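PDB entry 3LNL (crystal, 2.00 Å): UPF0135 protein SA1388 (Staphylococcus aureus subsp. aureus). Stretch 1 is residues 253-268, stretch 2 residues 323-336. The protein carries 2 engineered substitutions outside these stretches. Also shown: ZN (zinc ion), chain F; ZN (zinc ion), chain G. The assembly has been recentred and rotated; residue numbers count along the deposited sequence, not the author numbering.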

# COMPACT_ATOMS: atom_id res chain seq x y z
N THR B 253 32.17 -11.98 31.98
CA THR B 253 32.15 -10.64 31.38
C THR B 253 31.81 -10.76 29.90
O THR B 253 32.08 -11.77 29.27
CB THR B 253 33.49 -9.88 31.56
OG1 THR B 253 34.51 -10.51 30.78
CG2 THR B 253 33.96 -9.79 33.08
N LEU B 254 31.19 -9.72 29.36
CA LEU B 254 30.91 -9.63 27.96
C LEU B 254 32.13 -9.97 27.06
O LEU B 254 32.00 -10.74 26.07
CB LEU B 254 30.37 -8.24 27.60
CG LEU B 254 29.96 -7.96 26.17
CD1 LEU B 254 28.95 -9.02 25.63
CD2 LEU B 254 29.33 -6.51 26.09
N GLU B 255 33.27 -9.37 27.33
CA GLU B 255 34.43 -9.63 26.50
C GLU B 255 34.91 -11.07 26.62
O GLU B 255 35.30 -11.67 25.63
CB GLU B 255 35.57 -8.68 26.80
CG GLU B 255 36.27 -8.91 28.05
CD GLU B 255 37.38 -7.88 28.29
OE1 GLU B 255 37.83 -7.80 29.46
OE2 GLU B 255 37.76 -7.17 27.31
N ASP B 256 34.79 -11.64 27.81
CA ASP B 256 35.20 -13.03 28.01
C ASP B 256 34.26 -13.98 27.30
O ASP B 256 34.70 -14.97 26.73
CB ASP B 256 35.27 -13.36 29.50
CG ASP B 256 36.50 -12.74 30.18
OD1 ASP B 256 37.35 -12.11 29.52
OD2 ASP B 256 36.59 -12.89 31.38
N PHE B 257 32.96 -13.67 27.35
CA PHE B 257 31.97 -14.44 26.62
C PHE B 257 32.20 -14.36 25.11
O PHE B 257 32.23 -15.40 24.43
CB PHE B 257 30.54 -14.02 26.96
CG PHE B 257 29.51 -14.86 26.30
CD1 PHE B 257 29.51 -16.24 26.46
CD2 PHE B 257 28.54 -14.29 25.48
CE1 PHE B 257 28.59 -17.04 25.80
CE2 PHE B 257 27.59 -15.07 24.87
CZ PHE B 257 27.62 -16.46 25.05
N ALA B 258 32.41 -13.15 24.60
CA ALA B 258 32.75 -12.98 23.20
C ALA B 258 33.98 -13.82 22.77
O ALA B 258 33.94 -14.49 21.73
CB ALA B 258 32.96 -11.49 22.84
N ALA B 259 35.02 -13.82 23.59
CA ALA B 259 36.25 -14.58 23.27
C ALA B 259 36.01 -16.05 23.28
O ALA B 259 36.54 -16.82 22.46
CB ALA B 259 37.37 -14.24 24.25
N ASP B 260 35.24 -16.49 24.27
CA ASP B 260 34.91 -17.91 24.40
C ASP B 260 34.16 -18.45 23.19
O ASP B 260 34.46 -19.53 22.69
CB ASP B 260 34.07 -18.14 25.67
CG ASP B 260 33.95 -19.55 26.01
OD1 ASP B 260 34.99 -20.16 26.33
OD2 ASP B 260 32.83 -20.08 25.96
N ILE B 261 33.17 -17.71 22.72
CA ILE B 261 32.36 -18.21 21.63
C ILE B 261 33.12 -18.07 20.28
O ILE B 261 32.93 -18.88 19.39
CB ILE B 261 30.87 -17.68 21.64
CG1 ILE B 261 30.75 -16.21 21.25
CG2 ILE B 261 30.16 -18.03 23.02
CD1 ILE B 261 29.31 -15.69 21.33
N LYS B 262 34.01 -17.08 20.17
CA LYS B 262 34.91 -16.95 19.03
C LYS B 262 35.73 -18.22 18.88
O LYS B 262 35.81 -18.77 17.77
CB LYS B 262 35.86 -15.74 19.19
CG LYS B 262 36.90 -15.61 18.04
CD LYS B 262 37.89 -14.47 18.24
CE LYS B 262 38.84 -14.36 17.05
NZ LYS B 262 39.88 -13.33 17.21
N SER B 263 36.30 -18.70 20.00
CA SER B 263 37.06 -19.92 20.02
C SER B 263 36.21 -21.18 19.72
O SER B 263 36.55 -22.01 18.86
CB SER B 263 37.80 -20.01 21.38
OG SER B 263 38.45 -21.22 21.49
N LYS B 264 35.07 -21.29 20.37
CA LYS B 264 34.23 -22.48 20.23
C LYS B 264 33.68 -22.64 18.81
O LYS B 264 33.57 -23.76 18.32
CB LYS B 264 33.06 -22.46 21.21
CG LYS B 264 33.49 -22.83 22.61
CD LYS B 264 32.38 -22.77 23.66
CE LYS B 264 32.98 -23.26 25.02
NZ LYS B 264 32.20 -22.67 26.13
N LEU B 265 33.33 -21.53 18.16
CA LEU B 265 32.84 -21.58 16.80
C LEU B 265 33.92 -21.36 15.71
O LEU B 265 33.56 -21.27 14.53
CB LEU B 265 31.70 -20.54 16.61
CG LEU B 265 30.36 -20.89 17.27
CD1 LEU B 265 29.51 -19.65 17.54
CD2 LEU B 265 29.59 -21.81 16.36
N ASN B 266 35.17 -21.22 16.12
CA ASN B 266 36.32 -20.99 15.25
C ASN B 266 36.11 -19.79 14.30
O ASN B 266 36.27 -19.88 13.08
CB ASN B 266 36.59 -22.26 14.44
CG ASN B 266 37.96 -22.29 13.84
OD1 ASN B 266 38.91 -21.76 14.40
ND2 ASN B 266 38.08 -22.94 12.68
N ILE B 267 35.75 -18.67 14.89
CA ILE B 267 35.43 -17.50 14.13
C ILE B 267 36.69 -16.68 14.00
O ILE B 267 37.40 -16.47 15.03
CB ILE B 267 34.31 -16.68 14.83
CG1 ILE B 267 33.17 -17.60 15.28
CG2 ILE B 267 33.77 -15.58 13.88
CD1 ILE B 267 32.08 -16.80 16.12
N PRO B 268 37.00 -16.19 12.78
CA PRO B 268 38.24 -15.42 12.60
C PRO B 268 38.25 -14.08 13.32
O PRO B 268 39.28 -13.63 13.78
CB PRO B 268 38.32 -15.21 11.06
CG PRO B 268 37.57 -16.37 10.50
CD PRO B 268 36.41 -16.58 11.48
N VAL B 323 21.95 -1.77 25.11
CA VAL B 323 21.65 -3.11 24.66
C VAL B 323 22.99 -3.76 24.23
O VAL B 323 23.70 -3.25 23.34
CB VAL B 323 20.59 -3.14 23.53
CG1 VAL B 323 20.45 -4.60 22.94
CG2 VAL B 323 19.24 -2.64 24.05
N ASN B 324 23.36 -4.85 24.88
CA ASN B 324 24.61 -5.46 24.55
C ASN B 324 24.51 -6.44 23.36
O ASN B 324 23.58 -7.23 23.29
CB ASN B 324 25.19 -6.17 25.76
CG ASN B 324 25.37 -5.27 26.92
OD1 ASN B 324 25.92 -4.18 26.78
ND2 ASN B 324 24.91 -5.69 28.08
N LEU B 325 25.45 -6.36 22.43
CA LEU B 325 25.41 -7.20 21.23
C LEU B 325 26.74 -7.92 21.04
O LEU B 325 27.77 -7.41 21.47
CB LEU B 325 25.17 -6.36 19.99
CG LEU B 325 23.94 -5.48 19.92
CD1 LEU B 325 24.05 -4.59 18.64
CD2 LEU B 325 22.65 -6.26 19.96
N ILE B 326 26.66 -9.10 20.44
CA ILE B 326 27.81 -9.76 19.84
C ILE B 326 27.46 -10.16 18.40
O ILE B 326 26.46 -10.85 18.13
CB ILE B 326 28.33 -11.03 20.62
CG1 ILE B 326 28.64 -10.69 22.07
CG2 ILE B 326 29.59 -11.58 19.93
CD1 ILE B 326 28.85 -11.84 23.00
N ASP B 327 28.30 -9.73 17.47
CA ASP B 327 28.30 -10.19 16.10
C ASP B 327 29.22 -11.37 15.96
O ASP B 327 30.44 -11.23 15.92
CB ASP B 327 28.73 -9.05 15.18
CG ASP B 327 28.45 -9.30 13.70
OD1 ASP B 327 28.19 -10.46 13.31
OD2 ASP B 327 28.50 -8.31 12.92
N ILE B 328 28.63 -12.56 15.83
CA ILE B 328 29.41 -13.78 15.58
C ILE B 328 29.54 -14.09 14.07
O ILE B 328 30.12 -15.14 13.68
CB ILE B 328 28.82 -15.00 16.27
CG1 ILE B 328 27.35 -15.22 15.89
CG2 ILE B 328 29.03 -14.90 17.76
CD1 ILE B 328 26.79 -16.64 16.34
N ASN B 329 29.01 -13.17 13.26
CA ASN B 329 28.91 -13.28 11.81
C ASN B 329 27.77 -14.19 11.39
O ASN B 329 27.36 -15.12 12.12
CB ASN B 329 30.27 -13.67 11.19
CG ASN B 329 31.40 -12.71 11.61
OD1 ASN B 329 31.20 -11.49 11.63
ND2 ASN B 329 32.53 -13.28 12.05
N HIS B 330 27.15 -13.84 10.28
CA HIS B 330 26.05 -14.61 9.73
C HIS B 330 26.58 -16.01 9.40
O HIS B 330 25.86 -17.01 9.61
CB HIS B 330 25.60 -13.90 8.47
CG HIS B 330 24.32 -14.37 7.86
ND1 HIS B 330 23.40 -13.47 7.32
CD2 HIS B 330 23.81 -15.60 7.66
CE1 HIS B 330 22.40 -14.15 6.78
NE2 HIS B 330 22.57 -15.43 7.05
N TYR B 331 27.83 -16.07 8.90
CA TYR B 331 28.44 -17.33 8.56
C TYR B 331 28.44 -18.39 9.69
O TYR B 331 28.49 -19.60 9.41
CB TYR B 331 29.86 -17.17 7.98
CG TYR B 331 30.39 -18.47 7.43
CD1 TYR B 331 29.82 -19.03 6.29
CD2 TYR B 331 31.35 -19.19 8.11
CE1 TYR B 331 30.20 -20.28 5.82
CE2 TYR B 331 31.77 -20.44 7.65
CZ TYR B 331 31.16 -20.98 6.49
OH TYR B 331 31.56 -22.20 6.01
N SER B 332 28.34 -17.97 10.96
CA SER B 332 28.22 -18.90 12.04
C SER B 332 27.00 -19.81 12.00
O SER B 332 27.00 -20.82 12.67
CB SER B 332 28.36 -18.25 13.39
OG SER B 332 29.68 -17.77 13.59
N GLU B 333 26.02 -19.53 11.15
CA GLU B 333 25.00 -20.55 10.84
C GLU B 333 25.57 -21.86 10.25
O GLU B 333 24.85 -22.86 10.18
CB GLU B 333 23.95 -19.98 9.91
CG GLU B 333 23.10 -18.91 10.52
CD GLU B 333 21.91 -18.63 9.70
OE1 GLU B 333 20.83 -19.12 10.08
OE2 GLU B 333 22.07 -18.01 8.63
N TYR B 334 26.85 -21.87 9.88
CA TYR B 334 27.46 -23.11 9.32
C TYR B 334 27.40 -24.28 10.26
O TYR B 334 27.55 -25.42 9.83
CB TYR B 334 28.94 -22.91 8.90
CG TYR B 334 29.87 -22.97 10.09
CD1 TYR B 334 30.38 -24.18 10.49
CD2 TYR B 334 30.19 -21.82 10.84
CE1 TYR B 334 31.20 -24.30 11.61
CE2 TYR B 334 31.07 -21.92 11.97
CZ TYR B 334 31.56 -23.16 12.34
OH TYR B 334 32.36 -23.33 13.44
N VAL B 335 27.15 -24.03 11.55
CA VAL B 335 26.98 -25.12 12.51
C VAL B 335 25.85 -26.03 12.12
O VAL B 335 25.78 -27.15 12.61
CB VAL B 335 26.74 -24.61 14.02
CG1 VAL B 335 27.96 -23.80 14.51
CG2 VAL B 335 25.45 -23.79 14.13
N MET B 336 24.91 -25.60 11.28
CA MET B 336 23.79 -26.50 10.96
C MET B 336 24.19 -27.66 10.03
O MET B 336 23.41 -28.58 9.83
CB MET B 336 22.53 -25.78 10.47
CG MET B 336 22.62 -24.91 9.25
SD MET B 336 23.24 -25.64 7.71
CE MET B 336 21.90 -26.83 7.38
ZN ZN F . 20.92 -17.07 7.18
ZN ZN G . 18.99 -19.01 9.40
O HOH W 1 19.92 -15.91 5.55
O HOH W 2 19.92 -15.54 8.45
O HOH W 3 19.01 -18.00 7.57
O HOH W 4 18.88 -16.90 9.99

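What does Ile326 do against the helix? Its CA-to-CB bond points toward residues 254-264, and the tip of its side chain, CD1, sits among four helix residues spaced over two turns. Ile326 CD1 lies 3.5 Å from Phe257 CD2, 3.9 Å from Leu254 CD1, 4.1 Å from Ala258 CB and 4.2 Å from Ile261 CD1. The small side chain of Ala258 accompanies a close backbone approach, with the CA atoms of Ala258 and Ile326 6.8 Å apart. Helix and strand run in nearly the same direction, 24° apart. Just past the strand, Ile328 also points toward the helix, and its CG2 lies 3.7 Å from Ile261 CD1.

How is Leu265 held against the second stretch? It is gripped through both side chain and backbone. Leu265 CD2 comes unusually close to Val335 CG1, at 3.2 Å, while Leu265 CD1 lies 4.2 Å from Ile328 CD1. Its carbonyl accepts the one hydrogen bond between the stretches, from Tyr334 OH to Leu265 O at a short 2.6 Å. The carbonyl oxygen lies at the edge of the tyrosine ring, near its plane.

How does Ile267 join the contact? Asn266, with positive phi, belongs to a Schellman motif: Ile267 N bonds to Lys262 O at 2.9 Å and Asn266 N to Ser263 O at 3.2 Å. Ile267, whose N closes this turn, points its CA-to-CB bond toward the second stretch, its CD1 3.7 Å from Ile328 CB and its CG2 3.2 Å from Asn329 ND2.

What keeps polar Ser332 compatible with these apolar neighbours? Its hydroxyl donates to Ile328 O, with Ser332 OG 2.7 Å from that oxygen. The polar group is thus satisfied within its own stretch, although Ile267 CD1 approaches Ser332 OG to 3.6 Å.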